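Local coordinates for protein uncharacterized conserved (Bdellovibrio bacteriovorus, PDB 7O21) that probably acts as an L,D-carboxypeptidase of the YkuD family, editing the peptidoglycan wall and so giving the predatory cell its curvature, at residues Ile44-Glu49 against Thr171-Phe176; Thr88-Tyr93 against Val255-Gln260; Glu199-Ala204 against Thr215-Gly220. All blocks are in the same frame, centred on the assembly; numbering follows the deposited sequence.

From the N terminus, the chain first lays down Ile44-Glu49, then Thr88-Tyr93, and only at Thr171-Phe176 returns to close contact 1, a parallel strand pairing within the L,D-transpeptidase catalytic domain. Contact 2, already open by then, closes at Val255-Gln260, so contacts 1 and 2 cross. They also touch, partly because strands 172-176 and 91-99 are neighbours in one sheet. Contact 2 joins this catalytic domain to the NTF2-like domain. Contact 3 is a short local closure between Glu199-Ala204 and Thr215-Gly220; it begins and ends within the span of contact 2 and joins a helix of the NTF2-like domain to the segment leading into a short, weakly bonded strand, its centre about 28 Å from that of contact 1.

Contact 1: Ile44-Glu49 against Thr171-Phe176; sequences ILVDKE and TPILIF
Ile44, Val46 and Phe176 carry most of this pairing, in which residues 44-47 and 172-176 run parallel, 12° apart. Ile44 is gripped at both ends of its backbone: its N donates to Pro172 O at 3.0 Å, and its O accepts from Leu174 N at 2.8 Å. Val46 repeats the pattern two residues on, its N reaching Leu174 O at 2.7 Å and its O receiving Phe176 N. The ladder runs past the end of the strand to Lys48 N, which donates to Phe176 O at 3.0 Å.

The branched residues Ile44, Val46, Ile173 and Ile175 share one face, where beta-branching suits an extended backbone. CG1 of Ile44 lies beside its own backbone N (chi1 -66°) and CG2 anti to it, and CG2 meets Ile173 CG1 at 3.9 Å. Val46 CG2 rests against Ile173 CD1. On the other face Leu45 crosses Phe176 at about a right angle, its CD1 approaching CD2 of the ring at 3.7 Å, while Leu174 CB lies over one face of the same ring, toward the rim. Lys48 adds its aliphatic chain, with CE 3.7 Å from Ile175 CG2, and its ammonium ends in a salt bridge with Asp177.

Strand 172-176 is flanked by strands 42-47 and 91-99, and strand 42-47 also pairs with 52-59, so this contact joins the two ends of the catalytic sheet's strand order. The isoleucine-valine face packs on Leu53, Leu95 and Val152, the residue after the predicted nucleophile Cys151, whose side chain is about 8 Å from that of Ile175; Leu45 on the other face touches Phe56.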
loop_
_atom_site.group_PDB
_atom_site.type_symbol
_atom_site.label_atom_id
_atom_site.label_comp_id
_atom_site.label_asym_id
_atom_site.label_seq_id
_atom_site.Cartn_x
_atom_site.Cartn_y
_atom_site.Cartn_z
ATOM N N ILE A 44 10.522 -10.177 -14.262
ATOM C CA ILE A 44 11.951 -10.106 -13.965
ATOM C C ILE A 44 12.291 -11.184 -12.946
ATOM O O ILE A 44 11.595 -11.322 -11.928
ATOM C CB ILE A 44 12.339 -8.711 -13.451
ATOM C CG1 ILE A 44 12.141 -7.666 -14.566
ATOM C CG2 ILE A 44 13.781 -8.732 -12.941
ATOM C CD1 ILE A 44 12.335 -6.244 -14.088
ATOM N N LEU A 45 13.349 -11.960 -13.213
ATOM C CA LEU A 45 13.768 -13.053 -12.342
ATOM C C LEU A 45 15.198 -12.787 -11.897
ATOM O O LEU A 45 16.090 -12.621 -12.739
ATOM C CB LEU A 45 13.705 -14.394 -13.078
ATOM C CG LEU A 45 14.324 -15.572 -12.331
ATOM C CD1 LEU A 45 13.518 -15.892 -11.094
ATOM C CD2 LEU A 45 14.415 -16.785 -13.259
ATOM N N VAL A 46 15.415 -12.726 -10.584
ATOM C CA VAL A 46 16.740 -12.475 -10.013
ATOM C C VAL A 46 17.244 -13.762 -9.372
ATOM O O VAL A 46 16.595 -14.320 -8.481
ATOM C CB VAL A 46 16.717 -11.331 -8.991
ATOM C CG1 VAL A 46 18.131 -11.086 -8.431
ATOM C CG2 VAL A 46 16.134 -10.067 -9.596
ATOM N N ASP A 47 18.410 -14.221 -9.810
ATOM C CA ASP A 47 19.038 -15.456 -9.343
ATOM C C ASP A 47 20.255 -15.020 -8.528
ATOM O O ASP A 47 21.294 -14.669 -9.095
ATOM C CB ASP A 47 19.426 -16.276 -10.574
ATOM C CG ASP A 47 20.153 -17.558 -10.245
ATOM O OD1 ASP A 47 20.673 -17.717 -9.122
ATOM O OD2 ASP A 47 20.201 -18.420 -11.148
ATOM N N LYS A 48 20.122 -15.019 -7.196
ATOM C CA LYS A 48 21.209 -14.519 -6.355
ATOM C C LYS A 48 22.468 -15.351 -6.519
ATOM O O LYS A 48 23.574 -14.801 -6.590
ATOM C CB LYS A 48 20.810 -14.488 -4.882
ATOM C CG LYS A 48 19.663 -13.553 -4.546
ATOM C CD LYS A 48 19.456 -13.561 -3.032
ATOM C CE LYS A 48 18.286 -12.702 -2.602
ATOM N NZ LYS A 48 17.948 -12.996 -1.175
ATOM N N GLU A 49 22.323 -16.679 -6.571
ATOM C CA GLU A 49 23.493 -17.550 -6.631
ATOM C C GLU A 49 24.314 -17.282 -7.886
ATOM O O GLU A 49 25.545 -17.178 -7.825
ATOM C CB GLU A 49 23.048 -19.009 -6.577
ATOM C CG GLU A 49 24.169 -20.002 -6.823
ATOM C CD GLU A 49 23.657 -21.419 -6.947
ATOM O OE1 GLU A 49 22.446 -21.630 -6.729
ATOM O OE2 GLU A 49 24.460 -22.323 -7.263
ATOM N N THR A 171 4.531 -5.232 -13.103
ATOM C CA THR A 171 5.586 -6.194 -13.460
ATOM C C THR A 171 6.118 -6.925 -12.228
ATOM O O THR A 171 6.644 -6.278 -11.309
ATOM C CB THR A 171 6.725 -5.493 -14.204
ATOM O OG1 THR A 171 6.218 -4.988 -15.444
ATOM C CG2 THR A 171 7.875 -6.478 -14.496
ATOM N N PRO A 172 6.067 -8.255 -12.190
ATOM C CA PRO A 172 6.681 -8.988 -11.074
ATOM C C PRO A 172 8.194 -8.909 -11.108
ATOM O O PRO A 172 8.817 -8.879 -12.172
ATOM C CB PRO A 172 6.248 -10.442 -11.314
ATOM C CG PRO A 172 5.061 -10.363 -12.222
ATOM C CD PRO A 172 5.291 -9.138 -13.080
ATOM N N ILE A 173 8.785 -8.909 -9.918
ATOM C CA ILE A 173 10.201 -9.207 -9.749
ATOM C C ILE A 173 10.301 -10.358 -8.761
ATOM O O ILE A 173 9.785 -10.279 -7.638
ATOM C CB ILE A 173 11.026 -7.975 -9.335
ATOM C CG1 ILE A 173 12.496 -8.346 -9.232
ATOM C CG2 ILE A 173 10.490 -7.328 -8.030
ATOM C CD1 ILE A 173 13.426 -7.137 -9.196
ATOM N N LEU A 174 10.893 -11.460 -9.207
ATOM C CA LEU A 174 11.052 -12.666 -8.407
ATOM C C LEU A 174 12.494 -12.686 -7.934
ATOM O O LEU A 174 13.415 -12.704 -8.756
ATOM C CB LEU A 174 10.771 -13.902 -9.252
ATOM C CG LEU A 174 9.396 -13.978 -9.923
ATOM C CD1 LEU A 174 9.223 -15.308 -10.674
ATOM C CD2 LEU A 174 8.276 -13.752 -8.924
ATOM N N ILE A 175 12.693 -12.647 -6.624
ATOM C CA ILE A 175 14.017 -12.498 -6.034
ATOM C C ILE A 175 14.300 -13.789 -5.281
ATOM O O ILE A 175 13.784 -14.005 -4.183
ATOM C CB ILE A 175 14.102 -11.261 -5.128
ATOM C CG1 ILE A 175 13.759 -9.980 -5.925
ATOM C CG2 ILE A 175 15.507 -11.148 -4.502
ATOM C CD1 ILE A 175 13.607 -8.715 -5.079
ATOM N N PHE A 176 15.110 -14.672 -5.866
ATOM C CA PHE A 176 15.281 -16.026 -5.350
ATOM C C PHE A 176 16.752 -16.269 -5.055
ATOM O O PHE A 176 17.612 -15.933 -5.876
ATOM C CB PHE A 176 14.788 -17.050 -6.377
ATOM C CG PHE A 176 13.291 -16.983 -6.666
ATOM C CD1 PHE A 176 12.406 -16.432 -5.749
ATOM C CD2 PHE A 176 12.787 -17.494 -7.855
ATOM C CE1 PHE A 176 11.026 -16.399 -6.011
ATOM C CE2 PHE A 176 11.413 -17.464 -8.127
ATOM C CZ PHE A 176 10.535 -16.908 -7.203
#

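Contact 2: Thr88-Tyr93 against Val255-Gln260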
loop_
_atom_site.group_PDB
_atom_site.type_symbol
_atom_site.label_atom_id
_atom_site.label_comp_id
_atom_site.label_asym_id
_atom_site.label_seq_id
_atom_site.Cartn_x
_atom_site.Cartn_y
_atom_site.Cartn_z
ATOM N N THR A 88 19.523 -12.360 2.895
ATOM C CA THR A 88 18.658 -11.267 2.481
ATOM C C THR A 88 17.311 -11.831 2.060
ATOM O O THR A 88 17.209 -13.009 1.697
ATOM C CB THR A 88 19.291 -10.528 1.293
ATOM O OG1 THR A 88 19.750 -11.488 0.333
ATOM C CG2 THR A 88 20.483 -9.692 1.755
ATOM N N PRO A 89 16.257 -11.017 2.084
ATOM C CA PRO A 89 14.930 -11.541 1.747
ATOM C C PRO A 89 14.853 -12.098 0.334
ATOM O O PRO A 89 15.498 -11.611 -0.595
ATOM C CB PRO A 89 14.013 -10.324 1.914
ATOM C CG PRO A 89 14.729 -9.446 2.885
ATOM C CD PRO A 89 16.193 -9.630 2.574
ATOM N N GLU A 90 14.051 -13.143 0.186
ATOM C CA GLU A 90 13.693 -13.679 -1.112
ATOM C C GLU A 90 12.177 -13.777 -1.171
ATOM O O GLU A 90 11.511 -13.953 -0.141
ATOM C CB GLU A 90 14.368 -15.035 -1.399
ATOM C CG GLU A 90 13.914 -16.177 -0.514
ATOM C CD GLU A 90 14.604 -17.500 -0.848
ATOM O OE1 GLU A 90 14.945 -17.725 -2.028
ATOM O OE2 GLU A 90 14.794 -18.325 0.068
ATOM N N GLY A 91 11.623 -13.640 -2.365
ATOM C CA GLY A 91 10.182 -13.718 -2.481
ATOM C C GLY A 91 9.673 -13.278 -3.837
ATOM O O GLY A 91 10.435 -13.120 -4.803
ATOM N N ILE A 92 8.359 -13.088 -3.875
ATOM C CA ILE A 92 7.597 -12.890 -5.093
ATOM C C ILE A 92 6.996 -11.499 -4.988
ATOM O O ILE A 92 6.027 -11.301 -4.239
ATOM C CB ILE A 92 6.491 -13.953 -5.226
ATOM C CG1 ILE A 92 7.067 -15.378 -5.168
ATOM C CG2 ILE A 92 5.707 -13.758 -6.512
ATOM C CD1 ILE A 92 6.000 -16.454 -4.881
ATOM N N TYR A 93 7.558 -10.541 -5.729
ATOM C CA TYR A 93 7.218 -9.133 -5.560
ATOM C C TYR A 93 6.753 -8.518 -6.874
ATOM O O TYR A 93 6.768 -9.143 -7.930
ATOM C CB TYR A 93 8.423 -8.354 -5.004
ATOM C CG TYR A 93 8.833 -8.938 -3.683
ATOM C CD1 TYR A 93 8.043 -8.750 -2.555
ATOM C CD2 TYR A 93 9.944 -9.760 -3.581
ATOM C CE1 TYR A 93 8.374 -9.330 -1.359
ATOM C CE2 TYR A 93 10.285 -10.343 -2.375
ATOM C CZ TYR A 93 9.492 -10.123 -1.272
ATOM O OH TYR A 93 9.811 -10.716 -0.069
ATOM N N VAL A 255 3.247 -18.532 -9.853
ATOM C CA VAL A 255 4.602 -18.627 -9.320
ATOM C C VAL A 255 4.562 -19.561 -8.117
ATOM O O VAL A 255 3.733 -19.392 -7.217
ATOM C CB VAL A 255 5.147 -17.251 -8.908
ATOM C CG1 VAL A 255 6.566 -17.380 -8.374
ATOM C CG2 VAL A 255 5.146 -16.327 -10.107
ATOM N N GLN A 256 5.477 -20.530 -8.093
ATOM C CA GLN A 256 5.577 -21.467 -6.979
ATOM C C GLN A 256 7.042 -21.564 -6.597
ATOM O O GLN A 256 7.855 -22.060 -7.380
ATOM C CB GLN A 256 5.036 -22.839 -7.374
ATOM C CG GLN A 256 4.575 -23.665 -6.180
ATOM C CD GLN A 256 5.726 -24.191 -5.345
ATOM O OE1 GLN A 256 5.925 -23.784 -4.186
ATOM N NE2 GLN A 256 6.490 -25.108 -5.924
ATOM N N HIS A 257 7.381 -21.087 -5.406
ATOM C CA HIS A 257 8.759 -21.079 -4.942
ATOM C C HIS A 257 8.794 -21.377 -3.449
ATOM O O HIS A 257 8.031 -20.790 -2.679
ATOM C CB HIS A 257 9.412 -19.725 -5.254
ATOM C CG HIS A 257 10.844 -19.642 -4.846
ATOM N ND1 HIS A 257 11.261 -18.928 -3.744
ATOM C CD2 HIS A 257 11.952 -20.196 -5.382
ATOM C CE1 HIS A 257 12.571 -19.033 -3.628
ATOM N NE2 HIS A 257 13.014 -19.811 -4.599
ATOM N N ASN A 258 9.688 -22.285 -3.039
ATOM C CA ASN A 258 9.821 -22.685 -1.622
ATOM C C ASN A 258 8.447 -23.149 -1.140
ATOM O O ASN A 258 7.834 -24.026 -1.766
ATOM C CB ASN A 258 10.455 -21.573 -0.794
ATOM C CG ASN A 258 11.955 -21.454 -1.007
ATOM O OD1 ASN A 258 12.593 -22.389 -1.468
ATOM N ND2 ASN A 258 12.514 -20.300 -0.659
ATOM N N ASP A 259 7.921 -22.590 -0.063
ATOM C CA ASP A 259 6.629 -22.992 0.466
ATOM C C ASP A 259 5.458 -22.262 -0.181
ATOM O O ASP A 259 4.309 -22.572 0.142
ATOM C CB ASP A 259 6.608 -22.733 1.978
ATOM C CG ASP A 259 6.958 -21.277 2.339
ATOM O OD1 ASP A 259 7.812 -20.643 1.658
ATOM O OD2 ASP A 259 6.378 -20.757 3.322
ATOM N N GLN A 260 5.709 -21.329 -1.091
ATOM C CA GLN A 260 4.715 -20.338 -1.506
ATOM C C GLN A 260 4.143 -20.633 -2.887
ATOM O O GLN A 260 4.840 -21.129 -3.783
ATOM C CB GLN A 260 5.366 -18.953 -1.550
ATOM C CG GLN A 260 5.745 -18.422 -0.181
ATOM C CD GLN A 260 6.548 -17.150 -0.254
ATOM O OE1 GLN A 260 6.791 -16.605 -1.343
ATOM N NE2 GLN A 260 6.995 -16.676 0.899
HETATM O O HOH W 1 8.814 -14.009 0.749
HETATM O O HOH W 2 15.638 -19.983 -3.416
HETATM O O HOH W 3 7.082 -13.921 -1.405
#
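The first torsions of Glu90 and His257 set where each side chain starts: Glu90 CG sits between its backbone N and carbonyl carbon (chi1 67°), and His257 CG is anti to its own N (chi1 -178°). The extended Glu90 chain (chi2 179°) carries the carboxylate on, and OE1 lies at the edge of the imidazole, near its plane and 3.1 Å from His257 CE1, a carbon whose C-H is probably polarised enough to suit a carboxylate neighbour. Carboxylate and ring are strongly turned against each other. Water 2 bridges the pair, donating to Glu90 OE1 at 2.7 Å and lying 2.9 Å from His257 NE2. The same OE1 also accepts from the backbone N of Asp177. Glu90 OE2 receives a weak, bent bond from Asn258 ND2, at 3.1 Å. Asn258 follows His257 in a type II' turn, where a positive phi is needed, which asparagine adopts more readily than most residues other than glycine.

Next to this polar patch Ile92 and Val255 make the apolar contact, reaching toward each other tip to tip, CD1 to CG1 at 3.7 Å, and Ile92 slides past Gln260, its CD1 3.6 Å from OE1. That amide oxygen accepts a hydrogen bond from water 3 at 2.7 Å, and water 3 in turn accepts from Ile92 N, while Gln260 NE2 reaches Glu90 O through water 1. Gln260 thus links to the backbone of the opposite segment through two waters.

Strand 91-99 lies beside strand 172-176, whose Leu174 touches both Ile92 and Val255 and whose Phe176 stacks on His257. The turn ends strand 246-257 and starts 260-270, so a hairpin of the NTF2-like sheet abuts the catalytic sheet.

Contact 3: Glu199-Ala204 against Thr215-Gly220; sequences ESWRQA and TFYDEG. With EDO (1,2-ethanediol), chain L.
Phe216 packs tightly on helix 184-206, where Trp201 CB stands over its ring, 3.8 Å from the centroid of the Phe216 ring and 14° off the normal, a CH-pi contact. The five-membered ring of Trp201 also turns an edge to the face of Phe216, the planes at 74°. Small residues complete the fit: Ser200 OG lies at the ring's edge, 3.4 Å from Phe216 CZ, and Ala204 CB comes within 4.1 Å of Phe216 CE2. Tyr217 adds the polar link of this tight part. Its OH takes the indole N-H almost within the indole plane, Trp201 NE1 to Tyr217 OH being 2.9 Å at 165°, and it is also hydrogen-bonded to Glu296.

The flanks, more open to solvent and polar, add nothing to the packing between the segments. On the helix's far side Arg202 grips Glu199 side-on through NE and NH2, one oxygen to each. Beyond Tyr217, Asp218 OD2 accepts from Gly220 N at 2.7 Å in an Asx turn, and its OD1 holds a 1,2-ethanediol, probably from the crystallisation liquor.

Trp201, Phe216 and Tyr217 form an aromatic cluster, Trp201 also resting on Leu249 and Ile293 of strands 246-257 and 290-300: a helix laid against a curved antiparallel sheet, as in the NTF2-like fold.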
loop_
_atom_site.group_PDB
_atom_site.type_symbol
_atom_site.label_atom_id
_atom_site.label_comp_id
_atom_site.label_asym_id
_atom_site.label_seq_id
_atom_site.Cartn_x
_atom_site.Cartn_y
_atom_site.Cartn_z
ATOM N N GLU A 199 -7.900 -24.970 -11.369
ATOM C CA GLU A 199 -9.181 -25.298 -11.988
ATOM C C GLU A 199 -10.073 -26.068 -11.026
ATOM O O GLU A 199 -11.300 -25.888 -11.023
ATOM C CB GLU A 199 -8.962 -26.073 -13.289
ATOM C CG GLU A 199 -10.216 -26.720 -13.860
ATOM C CD GLU A 199 -11.240 -25.712 -14.350
ATOM O OE1 GLU A 199 -10.915 -24.509 -14.455
ATOM O OE2 GLU A 199 -12.378 -26.139 -14.637
ATOM N N SER A 200 -9.483 -26.943 -10.216
ATOM C CA SER A 200 -10.249 -27.664 -9.207
ATOM C C SER A 200 -10.891 -26.702 -8.211
ATOM O O SER A 200 -12.057 -26.879 -7.828
ATOM C CB SER A 200 -9.344 -28.677 -8.506
ATOM O OG SER A 200 -10.089 -29.544 -7.662
ATOM N N TRP A 201 -10.130 -25.699 -7.761
ATOM C CA TRP A 201 -10.667 -24.670 -6.881
ATOM C C TRP A 201 -11.770 -23.897 -7.583
ATOM O O TRP A 201 -12.865 -23.721 -7.034
ATOM C CB TRP A 201 -9.521 -23.751 -6.445
ATOM C CG TRP A 201 -9.950 -22.450 -5.815
ATOM C CD1 TRP A 201 -10.332 -22.254 -4.527
ATOM C CD2 TRP A 201 -9.965 -21.162 -6.442
ATOM N NE1 TRP A 201 -10.636 -20.922 -4.317
ATOM C CE2 TRP A 201 -10.399 -20.230 -5.472
ATOM C CE3 TRP A 201 -9.662 -20.705 -7.729
ATOM C CZ2 TRP A 201 -10.552 -18.870 -5.754
ATOM C CZ3 TRP A 201 -9.811 -19.356 -8.009
ATOM C CH2 TRP A 201 -10.251 -18.453 -7.026
ATOM N N ARG A 202 -11.512 -23.456 -8.819
ATOM C CA ARG A 202 -12.527 -22.703 -9.556
ATOM C C ARG A 202 -13.813 -23.507 -9.706
ATOM O O ARG A 202 -14.914 -22.981 -9.502
ATOM C CB ARG A 202 -12.002 -22.288 -10.939
ATOM C CG ARG A 202 -12.927 -21.302 -11.677
ATOM C CD ARG A 202 -12.723 -21.325 -13.172
ATOM N NE ARG A 202 -13.023 -22.639 -13.734
ATOM C CZ ARG A 202 -14.253 -23.070 -13.994
ATOM N NH1 ARG A 202 -15.299 -22.289 -13.751
ATOM N NH2 ARG A 202 -14.436 -24.280 -14.504
ATOM N N GLN A 203 -13.690 -24.781 -10.083
ATOM C CA GLN A 203 -14.874 -25.617 -10.264
ATOM C C GLN A 203 -15.630 -25.804 -8.957
ATOM O O GLN A 203 -16.869 -25.759 -8.940
ATOM C CB GLN A 203 -14.486 -26.976 -10.855
ATOM C CG GLN A 203 -14.216 -26.967 -12.353
ATOM C CD GLN A 203 -13.763 -28.329 -12.874
ATOM O OE1 GLN A 203 -13.800 -29.327 -12.154
ATOM N NE2 GLN A 203 -13.326 -28.368 -14.127
ATOM N N ALA A 204 -14.911 -26.006 -7.844
ATOM C CA ALA A 204 -15.584 -26.201 -6.562
ATOM C C ALA A 204 -16.351 -24.951 -6.156
ATOM O O ALA A 204 -17.497 -25.029 -5.692
ATOM C CB ALA A 204 -14.580 -26.593 -5.478
ATOM N N THR A 215 -11.798 -27.350 1.382
ATOM C CA THR A 215 -10.529 -28.065 1.475
ATOM C C THR A 215 -9.371 -27.247 0.925
ATOM O O THR A 215 -8.213 -27.584 1.184
ATOM C CB THR A 215 -10.563 -29.421 0.753
ATOM O OG1 THR A 215 -10.745 -29.239 -0.653
ATOM C CG2 THR A 215 -11.656 -30.344 1.319
ATOM N N PHE A 216 -9.658 -26.194 0.161
ATOM C CA PHE A 216 -8.602 -25.381 -0.430
ATOM C C PHE A 216 -8.072 -24.303 0.506
ATOM O O PHE A 216 -7.102 -23.627 0.140
ATOM C CB PHE A 216 -9.102 -24.725 -1.719
ATOM C CG PHE A 216 -9.308 -25.685 -2.845
ATOM C CD1 PHE A 216 -8.266 -26.019 -3.686
ATOM C CD2 PHE A 216 -10.553 -26.272 -3.061
ATOM C CE1 PHE A 216 -8.451 -26.916 -4.727
ATOM C CE2 PHE A 216 -10.744 -27.156 -4.102
ATOM C CZ PHE A 216 -9.699 -27.489 -4.929
ATOM N N TYR A 217 -8.661 -24.131 1.689
ATOM C CA TYR A 217 -8.395 -22.989 2.558
ATOM C C TYR A 217 -7.737 -23.420 3.861
ATOM O O TYR A 217 -8.149 -24.405 4.484
ATOM C CB TYR A 217 -9.680 -22.188 2.844
ATOM C CG TYR A 217 -10.125 -21.457 1.607
ATOM C CD1 TYR A 217 -10.823 -22.114 0.607
ATOM C CD2 TYR A 217 -9.777 -20.131 1.401
ATOM C CE1 TYR A 217 -11.202 -21.463 -0.552
ATOM C CE2 TYR A 217 -10.151 -19.473 0.248
ATOM C CZ TYR A 217 -10.867 -20.136 -0.716
ATOM O OH TYR A 217 -11.216 -19.496 -1.886
ATOM N N ASP A 218 -6.713 -22.670 4.265
ATOM C CA ASP A 218 -6.097 -22.869 5.569
ATOM C C ASP A 218 -7.005 -22.320 6.662
ATOM O O ASP A 218 -7.683 -21.307 6.479
ATOM C CB ASP A 218 -4.762 -22.127 5.612
ATOM C CG ASP A 218 -3.973 -22.436 6.867
ATOM O OD1 ASP A 218 -3.267 -23.457 6.876
ATOM O OD2 ASP A 218 -4.078 -21.673 7.851
ATOM N N GLU A 219 -7.006 -22.981 7.823
ATOM C CA GLU A 219 -7.854 -22.490 8.901
ATOM C C GLU A 219 -7.425 -21.119 9.409
ATOM O O GLU A 219 -8.237 -20.424 10.029
ATOM C CB GLU A 219 -7.955 -23.529 10.022
ATOM C CG GLU A 219 -8.905 -24.667 9.676
ATOM C CD GLU A 219 -9.529 -25.320 10.896
ATOM O OE1 GLU A 219 -10.771 -25.250 11.028
ATOM O OE2 GLU A 219 -8.786 -25.912 11.707
ATOM N N GLY A 220 -6.191 -20.701 9.143
ATOM C CA GLY A 220 -5.765 -19.357 9.493
ATOM C C GLY A 220 -5.949 -18.334 8.386
ATOM O O GLY A 220 -5.347 -17.255 8.417
HETATM C C1 EDO L . 0.677 -24.865 5.645
HETATM O O1 EDO L . 0.730 -24.158 6.891
HETATM C C2 EDO L . -0.592 -24.485 4.889
HETATM O O2 EDO L . -1.738 -25.078 5.510
#